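Local atomic coordinates of periplasmic binding protein (Mycobacterium smegmatis, PDB entry 4MDY), a protein that probably captures an iron-containing solute outside the cytoplasmic membrane and hands it to an ABC transporter for uptake. Residues V34-T39 against E90-L95; D43-G48 against R71-A76. All coordinates share one frame; numbering follows the deposited sequence.

Interaction 1: residues V34-T39 against E90-L95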
loop_
_atom_site.group_PDB
_atom_site.type_symbol
_atom_site.label_atom_id
_atom_site.label_comp_id
_atom_site.label_asym_id
_atom_site.label_seq_id
_atom_site.Cartn_x
_atom_site.Cartn_y
_atom_site.Cartn_z
ATOM N N VAL A 34 14.124 9.090 8.908
ATOM C CA VAL A 34 14.392 8.064 7.916
ATOM C C VAL A 34 13.180 7.145 7.759
ATOM O O VAL A 34 12.695 6.564 8.737
ATOM C CB VAL A 34 15.611 7.227 8.321
ATOM C CG1 VAL A 34 15.681 5.943 7.517
ATOM C CG2 VAL A 34 16.882 8.048 8.169
ATOM N N SER A 35 12.709 7.017 6.517
ATOM C CA SER A 35 11.692 6.044 6.156
ATOM C C SER A 35 12.384 4.769 5.672
ATOM O O SER A 35 12.914 4.712 4.544
ATOM C CB SER A 35 10.773 6.597 5.074
ATOM O OG SER A 35 9.714 5.693 4.813
ATOM N N ALA A 36 12.384 3.751 6.529
ATOM C CA ALA A 36 13.162 2.541 6.300
ATOM C C ALA A 36 12.355 1.377 5.686
ATOM O O ALA A 36 12.934 0.348 5.307
ATOM C CB ALA A 36 13.833 2.105 7.599
ATOM N N GLY A 37 11.039 1.544 5.565
ATOM C CA GLY A 37 10.192 0.527 4.945
ATOM C C GLY A 37 9.655 0.923 3.580
ATOM O O GLY A 37 10.013 1.956 3.032
ATOM N N LEU A 38 8.754 0.106 3.057
ATOM C CA LEU A 38 8.339 0.189 1.667
ATOM C C LEU A 38 7.290 1.248 1.346
ATOM O O LEU A 38 7.171 1.640 0.186
ATOM C CB LEU A 38 7.844 -1.189 1.202
ATOM C CG LEU A 38 8.899 -2.301 1.286
ATOM C CD1 LEU A 38 8.316 -3.648 0.892
ATOM C CD2 LEU A 38 10.107 -1.967 0.409
ATOM N N THR A 39 6.531 1.714 2.343
ATOM C CA THR A 39 5.401 2.624 2.072
ATOM C C THR A 39 5.254 3.812 3.040
ATOM O O THR A 39 4.403 4.678 2.820
ATOM C CB THR A 39 4.065 1.844 2.087
ATOM O OG1 THR A 39 3.922 1.179 3.346
ATOM C CG2 THR A 39 3.998 0.816 0.960
ATOM N N GLU A 90 23.993 0.393 8.445
ATOM C CA GLU A 90 25.161 1.278 8.369
ATOM C C GLU A 90 24.845 2.554 7.594
ATOM O O GLU A 90 25.277 3.637 7.991
ATOM C CB GLU A 90 26.367 0.567 7.731
ATOM C CG GLU A 90 26.887 -0.649 8.495
ATOM C CD GLU A 90 27.609 -0.314 9.796
ATOM O OE1 GLU A 90 27.730 0.883 10.155
ATOM O OE2 GLU A 90 28.062 -1.267 10.469
ATOM N N GLU A 91 24.095 2.432 6.498
ATOM C CA GLU A 91 23.679 3.610 5.730
ATOM C C GLU A 91 22.815 4.531 6.584
ATOM O O GLU A 91 22.992 5.747 6.591
ATOM C CB GLU A 91 22.895 3.212 4.477
ATOM C CG GLU A 91 23.680 2.356 3.489
ATOM C CD GLU A 91 23.154 2.423 2.058
ATOM O OE1 GLU A 91 22.568 3.460 1.667
ATOM O OE2 GLU A 91 23.349 1.437 1.309
ATOM N N ILE A 92 21.874 3.941 7.309
ATOM C CA ILE A 92 20.968 4.720 8.145
ATOM C C ILE A 92 21.749 5.467 9.245
ATOM O O ILE A 92 21.562 6.666 9.432
ATOM C CB ILE A 92 19.828 3.835 8.698
ATOM C CG1 ILE A 92 18.926 3.394 7.538
ATOM C CG2 ILE A 92 19.016 4.596 9.743
ATOM C CD1 ILE A 92 18.032 2.214 7.832
ATOM N N ALA A 93 22.646 4.772 9.940
ATOM C CA ALA A 93 23.501 5.419 10.946
ATOM C C ALA A 93 24.240 6.641 10.379
ATOM O O ALA A 93 24.310 7.694 11.023
ATOM C CB ALA A 93 24.485 4.413 11.524
ATOM N N ALA A 94 24.764 6.510 9.164
ATOM C CA ALA A 94 25.486 7.607 8.509
ATOM C C ALA A 94 24.588 8.809 8.192
ATOM O O ALA A 94 25.074 9.924 8.065
ATOM C CB ALA A 94 26.171 7.109 7.244
ATOM N N LEU A 95 23.283 8.583 8.071
ATOM C CA LEU A 95 22.325 9.665 7.852
ATOM C C LEU A 95 21.952 10.433 9.135
ATOM O O LEU A 95 21.281 11.464 9.066
ATOM C CB LEU A 95 21.066 9.131 7.152
ATOM C CG LEU A 95 21.297 8.643 5.717
ATOM C CD1 LEU A 95 20.182 7.714 5.255
ATOM C CD2 LEU A 95 21.451 9.814 4.757
#
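Val34 meets Ile92 and Leu95 through branched alkyl side chains; no ring, amide or carboxylate plane takes part, so the surfaces to follow are those of methyl and methylene groups. Val34 splits the work between its two methyls. The two side chains of Val34 and Ile92 cross obliquely, and Val34 CG1 lies against both branches of the isoleucine, 4.1 Å from Ile92 CG1 and 4.2 Å from Ile92 CG2. The other methyl, Val34 CG2, turns to Leu95, coming within 4.4 Å of Leu95 CD1. The split follows from the valine torsion: with chi1 at 165°, CG1 stands opposite the backbone N and CG2 opposite the carbonyl carbon, one methyl for each partner.

This is a helix packed on one face of a parallel beta sheet, in the lobe of the solute-binding protein that contains strands 33-35, 99-102 and 121-123. Val34 and Ala36, two residues apart, look toward helix 89-94, while Ser35 between them faces helix 40-46 and packs on Leu44. Strand 99-102 runs alongside, bonded through its backbone to Val34 and Ala36, and its Ile100 packs on both Ala36 and Ile92.

Ile92 reaches on past Val34. Its chain continues nearly fully extended beyond CG1 (chi2 162°), carrying Ile92 CD1 to 4.2 Å from Ala36 CB, so a single isoleucine touches both the strand residue Val34 and Ala36 just past the strand end. Leu95 N bonds to Ile92 O at 2.9 Å and only weakly to Glu91 O. Leu81 of strand 79-81 packs against Val34 and Ile92 alike, and Arg32 NH2 bonds to Leu95 O.

Interaction 2: residues D43-G48 against R71-A76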
loop_
_atom_site.group_PDB
_atom_site.type_symbol
_atom_site.label_atom_id
_atom_site.label_comp_id
_atom_site.label_asym_id
_atom_site.label_seq_id
_atom_site.Cartn_x
_atom_site.Cartn_y
_atom_site.Cartn_z
ATOM N N ASP A 43 2.795 8.134 4.568
ATOM C CA ASP A 43 2.226 8.560 5.857
ATOM C C ASP A 43 2.915 9.842 6.315
ATOM O O ASP A 43 2.258 10.805 6.701
ATOM C CB ASP A 43 2.389 7.473 6.925
ATOM C CG ASP A 43 1.715 6.166 6.539
ATOM O OD1 ASP A 43 0.467 6.069 6.629
ATOM O OD2 ASP A 43 2.448 5.230 6.155
ATOM N N LEU A 44 4.246 9.858 6.240
ATOM C CA LEU A 44 5.029 11.026 6.654
ATOM C C LEU A 44 4.676 12.269 5.828
ATOM O O LEU A 44 4.342 13.331 6.371
ATOM C CB LEU A 44 6.530 10.701 6.564
ATOM C CG LEU A 44 6.960 9.661 7.612
ATOM C CD1 LEU A 44 8.298 9.016 7.287
ATOM C CD2 LEU A 44 6.995 10.281 9.008
ATOM N N LEU A 45 4.709 12.115 4.511
ATOM C CA LEU A 45 4.433 13.225 3.601
ATOM C C LEU A 45 2.994 13.742 3.717
ATOM O O LEU A 45 2.761 14.938 3.569
ATOM C CB LEU A 45 4.748 12.828 2.161
ATOM C CG LEU A 45 6.247 12.672 1.858
ATOM C CD1 LEU A 45 6.438 12.041 0.486
ATOM C CD2 LEU A 45 6.967 14.006 1.950
ATOM N N ALA A 46 2.044 12.852 4.001
ATOM C CA ALA A 46 0.647 13.252 4.185
ATOM C C ALA A 46 0.499 14.322 5.262
ATOM O O ALA A 46 -0.361 15.190 5.150
ATOM C CB ALA A 46 -0.221 12.044 4.529
ATOM N N VAL A 47 1.326 14.253 6.305
ATOM C CA VAL A 47 1.258 15.213 7.416
ATOM C C VAL A 47 2.386 16.247 7.403
ATOM O O VAL A 47 2.608 16.939 8.389
ATOM C CB VAL A 47 1.178 14.495 8.786
ATOM C CG1 VAL A 47 -0.121 13.706 8.893
ATOM C CG2 VAL A 47 2.377 13.587 9.022
ATOM N N GLY A 48 3.100 16.356 6.281
ATOM C CA GLY A 48 4.081 17.424 6.101
ATOM C C GLY A 48 5.456 17.155 6.683
ATOM O O GLY A 48 6.257 18.070 6.804
ATOM N N ARG A 71 4.144 16.401 -4.852
ATOM C CA ARG A 71 3.814 17.761 -4.399
ATOM C C ARG A 71 4.316 17.990 -2.972
ATOM O O ARG A 71 4.931 19.017 -2.670
ATOM C CB ARG A 71 2.291 17.985 -4.437
ATOM C CG ARG A 71 1.830 19.351 -3.929
ATOM C CD ARG A 71 0.311 19.445 -3.776
ATOM N NE ARG A 71 -0.186 18.904 -2.503
ATOM C CZ ARG A 71 -0.093 19.511 -1.315
ATOM N NH1 ARG A 71 0.496 20.699 -1.197
ATOM N NH2 ARG A 71 -0.588 18.922 -0.227
ATOM N N GLN A 72 4.045 17.018 -2.109
ATOM C CA GLN A 72 4.400 17.104 -0.696
ATOM C C GLN A 72 5.921 17.032 -0.504
ATOM O O GLN A 72 6.476 17.640 0.406
ATOM C CB GLN A 72 3.712 15.981 0.090
ATOM C CG GLN A 72 2.190 16.091 0.147
ATOM C CD GLN A 72 1.479 15.540 -1.080
ATOM O OE1 GLN A 72 2.084 15.302 -2.134
ATOM N NE2 GLN A 72 0.177 15.348 -0.952
ATOM N N LEU A 73 6.588 16.274 -1.361
ATOM C CA LEU A 73 8.041 16.212 -1.347
ATOM C C LEU A 73 8.612 17.553 -1.791
ATOM O O LEU A 73 9.617 18.020 -1.254
ATOM C CB LEU A 73 8.519 15.092 -2.273
ATOM C CG LEU A 73 10.007 14.758 -2.227
ATOM C CD1 LEU A 73 10.388 14.214 -0.860
ATOM C CD2 LEU A 73 10.357 13.770 -3.329
ATOM N N ALA A 74 7.945 18.168 -2.766
ATOM C CA ALA A 74 8.368 19.430 -3.356
ATOM C C ALA A 74 9.814 19.300 -3.833
ATOM O O ALA A 74 10.127 18.365 -4.569
ATOM C CB ALA A 74 8.175 20.578 -2.372
ATOM N N GLY A 75 10.700 20.195 -3.404
ATOM C CA GLY A 75 12.074 20.213 -3.916
ATOM C C GLY A 75 13.068 19.363 -3.147
ATOM O O GLY A 75 14.261 19.392 -3.452
ATOM N N ALA A 76 12.596 18.606 -2.155
ATOM C CA ALA A 76 13.496 17.823 -1.307
ATOM C C ALA A 76 14.238 16.736 -2.082
ATOM O O ALA A 76 13.709 16.155 -3.034
ATOM C CB ALA A 76 12.735 17.209 -0.142
#
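A Schellman motif closes helix 40-46 just where Leu45 packs against Gln72 and Leu73, near the C-terminal end of helix 67-73; the contact thus joins two helix ends. Gly48, with its positive phi of 84°, supplies the turn, and Gly48 N bonds to Leu45 O at 3.1 Å. That same carbonyl oxygen looks across to the other helix, where Gln72 CG lies 3.7 Å from Leu45 O. The beta carbons come almost as close, Leu45 CB to Gln72 CB being 3.9 Å, because the backbones are close here, Leu45 CA and Gln72 CA lying 5.8 Å apart.

Beyond CB the side chains part company. Leu45 sends CD2 over the face of the peptide joining Gln72 to Leu73, 4.0 Å from both Gln72 O and Leu73 N, and on toward the leucine methyl, with Leu45 CD2 to Leu73 CD1 at 4.4 Å. Gln72 bends at its second torsion (chi2 83°), so only its aliphatic root lies along Leu45 while the amide heads away from the contact. Helix 67-73 stops here too: Ala74 takes a positive phi, and a type II' turn from Leu73 to Ala76 is closed by Ala76 N bonding to Leu73 O.

The packing joins two successive helices of the lobe, with strand 53-55 between them in sequence. On other sides of the 43-48 segment, Leu44 rests on Val33 and Ser35 of strand 33-35 and on Ile141 of helix 134-144, while Ala46 and Val47 lie against the long helix 148-168.

Overall arrangement
The two interactions lie in the same lobe, their centres 17 Å apart, with interaction 2 nested along the chain inside the loop closed by interaction 1. Strand 33-35 leads straight into helix 40-46, and the two contacts meet at Ser35 CB and Leu44 CD1, 4.1 Å apart. The three-stranded parallel sheet thus has helix 89-94 packed on one face, through interaction 1, and helix 40-46 on the other, which interaction 2 ties to helix 67-73. Both contacts therefore join elements within one lobe; the second lobe holds a separate four-stranded parallel sheet. Two such lobes bridged by a long helix, here probably 148-168, fit the solute-binding protein 8 family.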